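Local coordinates for protein inositol 2-dehydrogenase (Sinorhizobium meliloti, PDB 4HKT) that catalyses the NAD(+)-dependent oxidation of myo-inositol to 2-keto-myo-inositol (scyllo-inosose), the first step of myo-inositol degradation, at residues D171-D176 with A224-S229; T192-V197 with S211-L216. All coordinates share one frame; numbering follows the deposited sequence.

How the contacts relate
Both contacts are buried and belong to the C-terminal domain of this Gfo/Idh/MocA enzyme, with centres about 9 Å apart. Contact 1 lies nearer the middle of the chain, about 11 Å from its centre against about 19 Å for contact 2, and packs helix 168-184 on one face of the mixed sheet. Contact 2 lies within that sheet, pairing strands 188-196 and 211-218. The sheet ties them together: strand 223-229 of contact 1 neighbours strand 211-218 of contact 2, with a probable hydrogen bond between I226 O and V214 N. Their chemistry differs accordingly, side-chain polar bonds joining helix to sheet in contact 1, a backbone ladder in contact 2. Both touch the second subunit.

Contact 1 of 2, residues D171-D176 with A224-S229; sequences DMTIHD and AIISNS. With EDO (1,2-ethanediol), chain X.
Helix 171-176 runs roughly antiparallel to strand 224-229, the segment axes 148° apart and 9.3 Å from each other at closest, T173 lying nearest N228 and D176 nearest I226 by CA position. This is helix-on-sheet packing in the C-terminal α/β domain of the Gfo/Idh/MocA fold. N228 carries its polar part: chi1 of -79° sets CG beside the backbone N, from where the amide reaches toward the helix, tip to tip with D176. T173 OG1 lies 2.5 Å from N228 OD1, a very short hydrogen bond tilted 25° from the carbonyl plane, and is also hydrogen-bonded to I168 O. N228 ND2 gives a fairly straight bond to D176 OD2 (2.8 Å), meeting the carboxylate from above its plane, and another to the backbone O of S227 (3.0 Å). Three bonds thus fix the rotation of this buried amide. An alanine here would probably leave T173 OG1 and D176 OD2 without their strand partners and take away the amide against which M172 CG and CE partly rest. D176 OD1 is held separately by S151 OG. Beside these bonds, I226 CG2 packs against both T173 CG2 (3.9 Å) and D176 CB (3.8 Å). At the start of the helical segment, D171 OD2 forms a salt bridge with R230. The extended selenomethionine M172 brings its CE to 3.4 Å from S229 O.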
loop_
_atom_site.group_PDB
_atom_site.type_symbol
_atom_site.label_atom_id
_atom_site.label_comp_id
_atom_site.label_asym_id
_atom_site.label_seq_id
_atom_site.Cartn_x
_atom_site.Cartn_y
_atom_site.Cartn_z
ATOM N N ASP B 171 29.677 -4.225 13.220
ATOM C CA ASP B 171 29.282 -2.821 13.273
ATOM C C ASP B 171 27.850 -2.584 12.835
ATOM O O ASP B 171 27.170 -1.716 13.414
ATOM C CB ASP B 171 30.202 -1.933 12.446
ATOM C CG ASP B 171 29.817 -0.451 12.525
ATOM O OD1 ASP B 171 30.027 0.130 13.599
ATOM O OD2 ASP B 171 29.319 0.136 11.533
HETATM N N MSE B 172 27.396 -3.306 11.806
HETATM C CA MSE B 172 26.065 -3.082 11.236
HETATM C C MSE B 172 25.161 -4.258 11.536
HETATM O O MSE B 172 24.102 -4.112 12.150
HETATM C CB MSE B 172 26.209 -2.927 9.732
HETATM C CG MSE B 172 24.866 -2.702 9.055
HETATM SE SE MSE B 172 25.080 -2.482 7.114
HETATM C CE MSE B 172 23.153 -2.322 6.853
ATOM N N THR B 173 25.592 -5.438 11.138
ATOM C CA THR B 173 24.726 -6.618 11.232
ATOM C C THR B 173 24.409 -7.005 12.663
ATOM O O THR B 173 23.427 -7.683 12.949
ATOM C CB THR B 173 25.384 -7.798 10.532
ATOM O OG1 THR B 173 26.013 -7.331 9.351
ATOM C CG2 THR B 173 24.309 -8.825 10.149
ATOM N N ILE B 174 25.263 -6.557 13.573
ATOM C CA ILE B 174 25.039 -6.736 14.982
ATOM C C ILE B 174 23.606 -6.392 15.446
ATOM O O ILE B 174 23.027 -7.118 16.228
ATOM C CB ILE B 174 26.166 -6.030 15.830
ATOM C CG1 ILE B 174 26.148 -6.558 17.259
ATOM C CG2 ILE B 174 26.055 -4.531 15.802
ATOM C CD1 ILE B 174 27.408 -6.277 18.049
ATOM N N HIS B 175 23.041 -5.293 14.978
ATOM C CA HIS B 175 21.665 -4.944 15.268
ATOM C C HIS B 175 20.670 -6.015 14.763
ATOM O O HIS B 175 19.687 -6.312 15.438
ATOM C CB HIS B 175 21.300 -3.646 14.574
ATOM C CG HIS B 175 21.867 -2.438 15.223
ATOM N ND1 HIS B 175 21.443 -1.999 16.459
ATOM C CD2 HIS B 175 22.767 -1.537 14.784
ATOM C CE1 HIS B 175 22.090 -0.894 16.771
ATOM N NE2 HIS B 175 22.898 -0.592 15.774
ATOM N N ASP B 176 20.946 -6.548 13.585
ATOM C CA ASP B 176 20.107 -7.594 12.976
ATOM C C ASP B 176 20.263 -8.938 13.631
ATOM O O ASP B 176 19.281 -9.649 13.731
ATOM C CB ASP B 176 20.353 -7.707 11.503
ATOM C CG ASP B 176 20.123 -6.393 10.786
ATOM O OD1 ASP B 176 19.043 -5.790 10.941
ATOM O OD2 ASP B 176 21.056 -5.933 10.106
ATOM N N ALA B 224 16.502 -17.670 10.267
ATOM C CA ALA B 224 16.481 -16.230 10.070
ATOM C C ALA B 224 17.473 -15.902 8.988
ATOM O O ALA B 224 18.593 -16.297 9.055
ATOM C CB ALA B 224 16.845 -15.483 11.346
ATOM N N ILE B 225 17.003 -15.212 7.969
ATOM C CA ILE B 225 17.827 -14.735 6.927
ATOM C C ILE B 225 18.006 -13.242 7.130
ATOM O O ILE B 225 17.035 -12.506 7.371
ATOM C CB ILE B 225 17.120 -14.929 5.585
ATOM C CG1 ILE B 225 16.808 -16.382 5.325
ATOM C CG2 ILE B 225 17.987 -14.443 4.452
ATOM C CD1 ILE B 225 15.995 -16.601 4.053
ATOM N N ILE B 226 19.233 -12.781 6.985
ATOM C CA ILE B 226 19.528 -11.375 7.164
ATOM C C ILE B 226 20.254 -10.919 5.901
ATOM O O ILE B 226 21.202 -11.566 5.437
ATOM C CB ILE B 226 20.445 -11.104 8.354
ATOM C CG1 ILE B 226 19.782 -11.430 9.663
ATOM C CG2 ILE B 226 20.920 -9.645 8.332
ATOM C CD1 ILE B 226 20.819 -11.729 10.726
ATOM N N SER B 227 19.811 -9.796 5.371
ATOM C CA SER B 227 20.448 -9.126 4.217
ATOM C C SER B 227 20.902 -7.710 4.633
ATOM O O SER B 227 20.107 -6.959 5.185
ATOM C CB SER B 227 19.379 -8.993 3.140
ATOM O OG SER B 227 19.838 -8.410 1.968
ATOM N N ASN B 228 22.152 -7.345 4.363
ATOM C CA ASN B 228 22.657 -6.003 4.704
ATOM C C ASN B 228 23.361 -5.440 3.496
ATOM O O ASN B 228 24.141 -6.149 2.868
ATOM C CB ASN B 228 23.741 -6.054 5.761
ATOM C CG ASN B 228 23.266 -6.229 7.185
ATOM O OD1 ASN B 228 24.123 -6.257 8.081
ATOM N ND2 ASN B 228 21.976 -6.293 7.440
ATOM N N SER B 229 23.160 -4.143 3.244
ATOM C CA SER B 229 23.927 -3.380 2.274
ATOM C C SER B 229 24.305 -2.028 2.898
ATOM O O SER B 229 23.509 -1.382 3.597
ATOM C CB SER B 229 23.153 -3.129 0.979
ATOM O OG SER B 229 23.915 -2.262 0.091
HETATM C C1 EDO X . 26.885 2.258 11.064
HETATM O O1 EDO X . 28.221 2.344 11.559
HETATM C C2 EDO X . 26.214 0.928 11.427
HETATM O O2 EDO X . 25.157 0.666 10.502
#

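Contact 2 of 2, residues T192-V197 with S211-L216; sequences TATAAV and SVSVIL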
loop_
_atom_site.group_PDB
_atom_site.type_symbol
_atom_site.label_atom_id
_atom_site.label_comp_id
_atom_site.label_asym_id
_atom_site.label_seq_id
_atom_site.Cartn_x
_atom_site.Cartn_y
_atom_site.Cartn_z
ATOM N N THR B 192 25.623 -19.146 8.998
ATOM C CA THR B 192 26.320 -19.253 7.739
ATOM C C THR B 192 26.134 -17.945 6.980
ATOM O O THR B 192 25.052 -17.313 7.023
ATOM C CB THR B 192 25.906 -20.535 6.962
ATOM O OG1 THR B 192 26.883 -20.811 5.934
ATOM C CG2 THR B 192 24.549 -20.386 6.388
ATOM N N ALA B 193 27.205 -17.497 6.342
ATOM C CA ALA B 193 27.232 -16.142 5.799
ATOM C C ALA B 193 28.041 -16.029 4.532
ATOM O O ALA B 193 28.943 -16.830 4.275
ATOM C CB ALA B 193 27.831 -15.194 6.808
ATOM N N THR B 194 27.672 -15.048 3.728
ATOM C CA THR B 194 28.451 -14.703 2.548
ATOM C C THR B 194 28.687 -13.210 2.580
ATOM O O THR B 194 27.935 -12.467 3.205
ATOM C CB THR B 194 27.717 -15.058 1.259
ATOM O OG1 THR B 194 26.444 -14.423 1.262
ATOM C CG2 THR B 194 27.543 -16.590 1.125
ATOM N N ALA B 195 29.692 -12.764 1.840
ATOM C CA ALA B 195 30.056 -11.341 1.831
ATOM C C ALA B 195 30.781 -10.959 0.544
ATOM O O ALA B 195 31.363 -11.802 -0.137
ATOM C CB ALA B 195 30.951 -11.020 3.016
ATOM N N ALA B 196 30.724 -9.680 0.230
ATOM C CA ALA B 196 31.450 -9.135 -0.891
ATOM C C ALA B 196 31.616 -7.595 -0.704
ATOM O O ALA B 196 31.003 -6.962 0.176
ATOM C CB ALA B 196 30.701 -9.401 -2.183
ATOM N N VAL B 197 32.409 -7.058 -1.615
ATOM C CA VAL B 197 32.616 -5.636 -1.814
ATOM C C VAL B 197 32.035 -5.307 -3.163
ATOM O O VAL B 197 32.649 -5.568 -4.189
ATOM C CB VAL B 197 34.120 -5.335 -1.793
ATOM C CG1 VAL B 197 34.401 -3.844 -2.004
ATOM C CG2 VAL B 197 34.681 -5.797 -0.465
ATOM N N SER B 211 28.430 -5.725 1.516
ATOM C CA SER B 211 27.203 -6.389 1.109
ATOM C C SER B 211 27.263 -7.837 1.617
ATOM O O SER B 211 28.161 -8.610 1.228
ATOM C CB SER B 211 27.092 -6.401 -0.411
ATOM O OG SER B 211 27.166 -5.084 -0.933
ATOM N N VAL B 212 26.333 -8.201 2.527
ATOM C CA VAL B 212 26.430 -9.478 3.230
ATOM C C VAL B 212 25.046 -10.099 3.376
ATOM O O VAL B 212 24.026 -9.395 3.459
ATOM C CB VAL B 212 27.107 -9.369 4.623
ATOM C CG1 VAL B 212 28.505 -8.806 4.519
ATOM C CG2 VAL B 212 26.324 -8.499 5.582
ATOM N N SER B 213 25.043 -11.417 3.459
ATOM C CA SER B 213 23.850 -12.221 3.597
ATOM C C SER B 213 24.171 -13.273 4.670
ATOM O O SER B 213 25.267 -13.850 4.684
ATOM C CB SER B 213 23.534 -12.931 2.308
ATOM O OG SER B 213 23.386 -12.071 1.213
ATOM N N VAL B 214 23.231 -13.492 5.590
ATOM C CA VAL B 214 23.445 -14.437 6.701
ATOM C C VAL B 214 22.206 -15.310 6.905
ATOM O O VAL B 214 21.126 -14.845 6.726
ATOM C CB VAL B 214 23.744 -13.717 8.007
ATOM C CG1 VAL B 214 24.150 -14.724 9.072
ATOM C CG2 VAL B 214 24.865 -12.709 7.853
ATOM N N ILE B 215 22.396 -16.582 7.207
ATOM C CA ILE B 215 21.341 -17.454 7.682
ATOM C C ILE B 215 21.714 -17.966 9.074
ATOM O O ILE B 215 22.798 -18.544 9.264
ATOM C CB ILE B 215 21.115 -18.694 6.798
ATOM C CG1 ILE B 215 20.883 -18.339 5.349
ATOM C CG2 ILE B 215 19.924 -19.492 7.344
ATOM C CD1 ILE B 215 21.088 -19.544 4.415
ATOM N N LEU B 216 20.801 -17.743 10.021
ATOM C CA LEU B 216 20.862 -18.256 11.361
ATOM C C LEU B 216 19.839 -19.379 11.523
ATOM O O LEU B 216 18.752 -19.291 10.955
ATOM C CB LEU B 216 20.481 -17.153 12.361
ATOM C CG LEU B 216 21.163 -15.802 12.240
ATOM C CD1 LEU B 216 20.686 -14.885 13.368
ATOM C CD2 LEU B 216 22.632 -16.038 12.313
#
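Backbone hydrogen bonds dominate the pairing of T192-A196 with S211-I215, whose axes are 4.7 Å apart and whose N-to-C directions differ by 175°, almost exactly antiparallel. T192 with I215, T194 with S213 and A196 with S211 are hydrogen-bonded pairs, each bonded in both directions. The bond from I215 N to T192 O is 2.8 Å and nearly straight, while the two of the A196-S211 pair bend to 142° at the hydrogen. Four CA-H...O contacts accompany them, as from A193 CA to S213 O at 3.2 Å. Apolar contacts mark the non-hydrogen-bonded pairs: A195 CB meets V212 CG1 at 3.6 Å and A193 CB meets V214 CG2 at 4.0 Å. Their face of the sheet is covered by helices 168-184 and 305-324. On the opposite face, T192 and I215 lie side by side, T192 CG2 3.9 Å from I215 CB. Polar contacts there cross the subunit interface: T194 OG1, set between the backbone N and carbonyl carbon (chi1 56°), which brings it within 3.4 Å of S213 CB, and S213 OG both hydrogen-bond to Q223 OE1 of the second subunit. This ladder, between helices and a neighbouring subunit, is typical of the open-faced C-terminal sheet through which many Gfo/Idh/MocA dehydrogenases associate.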